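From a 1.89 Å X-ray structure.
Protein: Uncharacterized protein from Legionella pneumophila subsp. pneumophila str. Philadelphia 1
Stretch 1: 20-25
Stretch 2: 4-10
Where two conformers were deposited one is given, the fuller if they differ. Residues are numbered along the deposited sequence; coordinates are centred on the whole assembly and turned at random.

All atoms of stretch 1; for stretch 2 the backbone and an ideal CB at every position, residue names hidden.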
# COMPACT_ATOMS: atom_id res chain seq x y z
N LEU A 20 -9.41 0.37 1.99
CA LEU A 20 -9.35 -0.32 0.68
C LEU A 20 -9.25 -1.82 0.91
O LEU A 20 -8.75 -2.26 1.97
CB LEU A 20 -8.10 0.11 -0.08
CG LEU A 20 -7.93 1.59 -0.42
CD1 LEU A 20 -6.63 1.81 -1.16
CD2 LEU A 20 -9.12 2.05 -1.26
N SER A 21 -9.74 -2.60 -0.04
CA SER A 21 -9.43 -4.05 -0.04
C SER A 21 -7.98 -4.24 -0.46
O SER A 21 -7.53 -3.65 -1.45
CB SER A 21 -10.35 -4.79 -1.02
OG SER A 21 -11.60 -4.91 -0.43
N ALA A 22 -7.23 -5.01 0.32
CA ALA A 22 -5.82 -5.21 0.05
C ALA A 22 -5.62 -6.72 -0.13
O ALA A 22 -6.19 -7.51 0.62
CB ALA A 22 -4.97 -4.71 1.23
N LYS A 23 -4.84 -7.12 -1.13
CA LYS A 23 -4.47 -8.51 -1.25
C LYS A 23 -3.14 -8.72 -0.56
O LYS A 23 -2.20 -7.95 -0.75
CB LYS A 23 -4.39 -8.94 -2.73
CG LYS A 23 -4.09 -10.43 -2.90
CD LYS A 23 -4.45 -10.93 -4.27
CE LYS A 23 -3.45 -10.41 -5.30
NZ LYS A 23 -3.64 -11.17 -6.60
N LEU A 24 -3.05 -9.77 0.26
CA LEU A 24 -1.80 -10.10 0.95
C LEU A 24 -1.15 -11.22 0.13
O LEU A 24 -1.70 -12.33 0.02
CB LEU A 24 -2.07 -10.54 2.39
CG LEU A 24 -2.30 -9.42 3.41
CD1 LEU A 24 -3.55 -8.61 3.09
CD2 LEU A 24 -2.42 -10.02 4.84
N ASP A 25 -0.01 -10.89 -0.48
CA ASP A 25 0.56 -11.64 -1.58
C ASP A 25 1.96 -12.08 -1.19
O ASP A 25 2.92 -11.32 -1.32
CB ASP A 25 0.63 -10.73 -2.82
CG ASP A 25 1.13 -11.44 -4.07
OD1 ASP A 25 1.60 -12.58 -4.00
OD2 ASP A 25 1.00 -10.86 -5.17
N UNK A 4 -2.71 -14.31 12.15
CA UNK A 4 -2.89 -15.01 10.90
C UNK A 4 -4.04 -14.38 10.10
O UNK A 4 -5.22 -14.51 10.46
CB UNK A 4 -3.15 -16.49 11.16
N UNK A 5 -3.66 -13.65 9.05
CA UNK A 5 -4.58 -12.85 8.21
C UNK A 5 -5.09 -13.68 7.05
O UNK A 5 -4.50 -14.72 6.73
CB UNK A 5 -3.89 -11.59 7.68
N UNK A 6 -6.20 -13.27 6.43
CA UNK A 6 -6.60 -13.93 5.17
C UNK A 6 -5.85 -13.31 3.97
O UNK A 6 -5.05 -12.36 4.11
CB UNK A 6 -8.11 -13.81 4.96
N UNK A 7 -6.10 -13.83 2.77
CA UNK A 7 -5.41 -13.30 1.61
C UNK A 7 -6.00 -11.97 1.10
O UNK A 7 -5.37 -11.30 0.27
CB UNK A 7 -5.44 -14.34 0.49
N UNK A 8 -7.20 -11.61 1.57
CA UNK A 8 -7.74 -10.27 1.33
C UNK A 8 -8.15 -9.72 2.67
O UNK A 8 -8.76 -10.43 3.46
CB UNK A 8 -8.91 -10.28 0.35
N UNK A 9 -7.80 -8.46 2.92
CA UNK A 9 -8.15 -7.79 4.18
C UNK A 9 -8.51 -6.35 3.87
O UNK A 9 -8.04 -5.81 2.88
CB UNK A 9 -7.00 -7.86 5.19
N UNK A 10 -9.28 -5.71 4.73
CA UNK A 10 -9.44 -4.26 4.58
C UNK A 10 -8.26 -3.62 5.28
O UNK A 10 -7.86 -4.06 6.38
CB UNK A 10 -10.77 -3.76 5.15

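Position 4 lies beyond the reach of stretch 1: its ideal CB has nothing of the other strand within 5.5 Å. The extended backbone, phi/psi -124/106, would suit a beta-branched residue, but stretch 1 sets no demand here. The deposited residue is Ile4, which makes no contact across the pair.

Position 5 is different. Its CA-to-CB bond points toward stretch 1, and the ideal CB comes 3.6 Å from CD2 of Leu24. A methyl group so close to the start of the side chain favours carbon: an aliphatic or aromatic residue would do, provided it turns its bulk past the leucine. Tyr5 does this. Its CB packs 3.5 Å from Leu24 CD2, and with chi1 at -61° (m) the ring leads away, leaving the hydroxyl to bond elsewhere in the structure.

At position 6 the CA-to-CB bond points away, and the ideal CB finds no neighbour in stretch 1. The backbone angles, -83/179, do not demand glycine, so this contact alone leaves the choice wide. Gly6 is found; it contributes its backbone, with O 3.6 Å from Leu24 CD2, and its N donates a hydrogen bond to the side chain of position 9.

Position 7 departs from the extended run, with phi/psi of -79/-13, and its CB points sideways, 4.3 Å from Leu24 O and 5.3 Å from Lys23 CG. The backbone carbonyl does the pairing here, accepting from Leu24 N (N to O 2.8 Å), which any residue could supply. The side chain meets the aliphatic part of a lysine, so a long or flat group with some apolar surface would fit. Tyr7, with chi1 at 85° (p), places the edge of its ring beside that chain, CD2 4.3 Å from Lys23 CG.

Position 8 returns to extended geometry, paired with Lys23 across a non-hydrogen-bonded site, and its CB lies on the sheet face shared by Ser21 and Lys23. The ideal CB lies 3.9 Å from Ala22 O and 5.0 Å from Lys23 CA, so the site meets mostly backbone, and a beta-branched or other aliphatic residue would suit it, as might a small polar one such as threonine. Val8 is deposited; its CG1 reaches to 4.3 Å from Ser21 CB.

Position 9 faces the other side, with Ala22, in a hydrogen-bonded pair: Ala22 N donates to the O of position 9 at 2.8 Å, and the N of position 9 donates to Ala22 O at 3.0 Å. The ideal CB is 4.1 Å from Leu24 CD1, and alanine opposite leaves the pair little bulk, so an apolar residue or a long chain with an apolar stem would serve. Glu9 takes the second course: CG lies 4.0 Å from Leu24 CD1, while the carboxylate leads away and OE2 accepts from Gly6 N at 2.7 Å.

Position 10 pairs with Ser21 on the same face as position 8. Ser21 offers a hydroxyl, which a polar side chain with enough reach could engage. Lys10 folds through two m rotamers, then extends, bringing NZ to donate to Ser21 OG at 2.9 Å.

Stretch 2 4-10: IYGYVEK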
# COMPACT_ATOMS: atom_id res chain seq x y z
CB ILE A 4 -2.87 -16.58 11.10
CG1 ILE A 4 -3.79 -17.30 10.12
CG2 ILE A 4 -3.00 -17.00 12.59
CD1 ILE A 4 -3.08 -17.53 8.86
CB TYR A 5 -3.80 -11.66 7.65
CG TYR A 5 -3.27 -10.77 8.75
CD1 TYR A 5 -4.15 -9.97 9.49
CD2 TYR A 5 -1.89 -10.70 9.03
CE1 TYR A 5 -3.68 -9.14 10.54
CE2 TYR A 5 -1.41 -9.86 10.06
CZ TYR A 5 -2.31 -9.09 10.79
OH TYR A 5 -1.86 -8.27 11.81
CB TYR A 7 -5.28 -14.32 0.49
CG TYR A 7 -6.48 -14.39 -0.44
CD1 TYR A 7 -7.61 -15.12 -0.08
CD2 TYR A 7 -6.45 -13.75 -1.68
CE1 TYR A 7 -8.71 -15.20 -0.95
CE2 TYR A 7 -7.52 -13.80 -2.54
CZ TYR A 7 -8.65 -14.51 -2.18
OH TYR A 7 -9.69 -14.55 -3.06
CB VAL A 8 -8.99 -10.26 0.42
CG1 VAL A 8 -9.40 -8.81 0.13
CG2 VAL A 8 -8.73 -10.97 -0.86
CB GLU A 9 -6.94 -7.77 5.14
CG GLU A 9 -6.50 -9.16 5.70
CD GLU A 9 -7.51 -9.75 6.68
OE1 GLU A 9 -8.43 -9.04 7.14
OE2 GLU A 9 -7.38 -10.95 7.01
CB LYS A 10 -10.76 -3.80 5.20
CG LYS A 10 -12.02 -4.23 4.43
CD LYS A 10 -12.09 -3.68 3.00
CE LYS A 10 -13.52 -3.88 2.42
NZ LYS A 10 -13.49 -3.33 1.03
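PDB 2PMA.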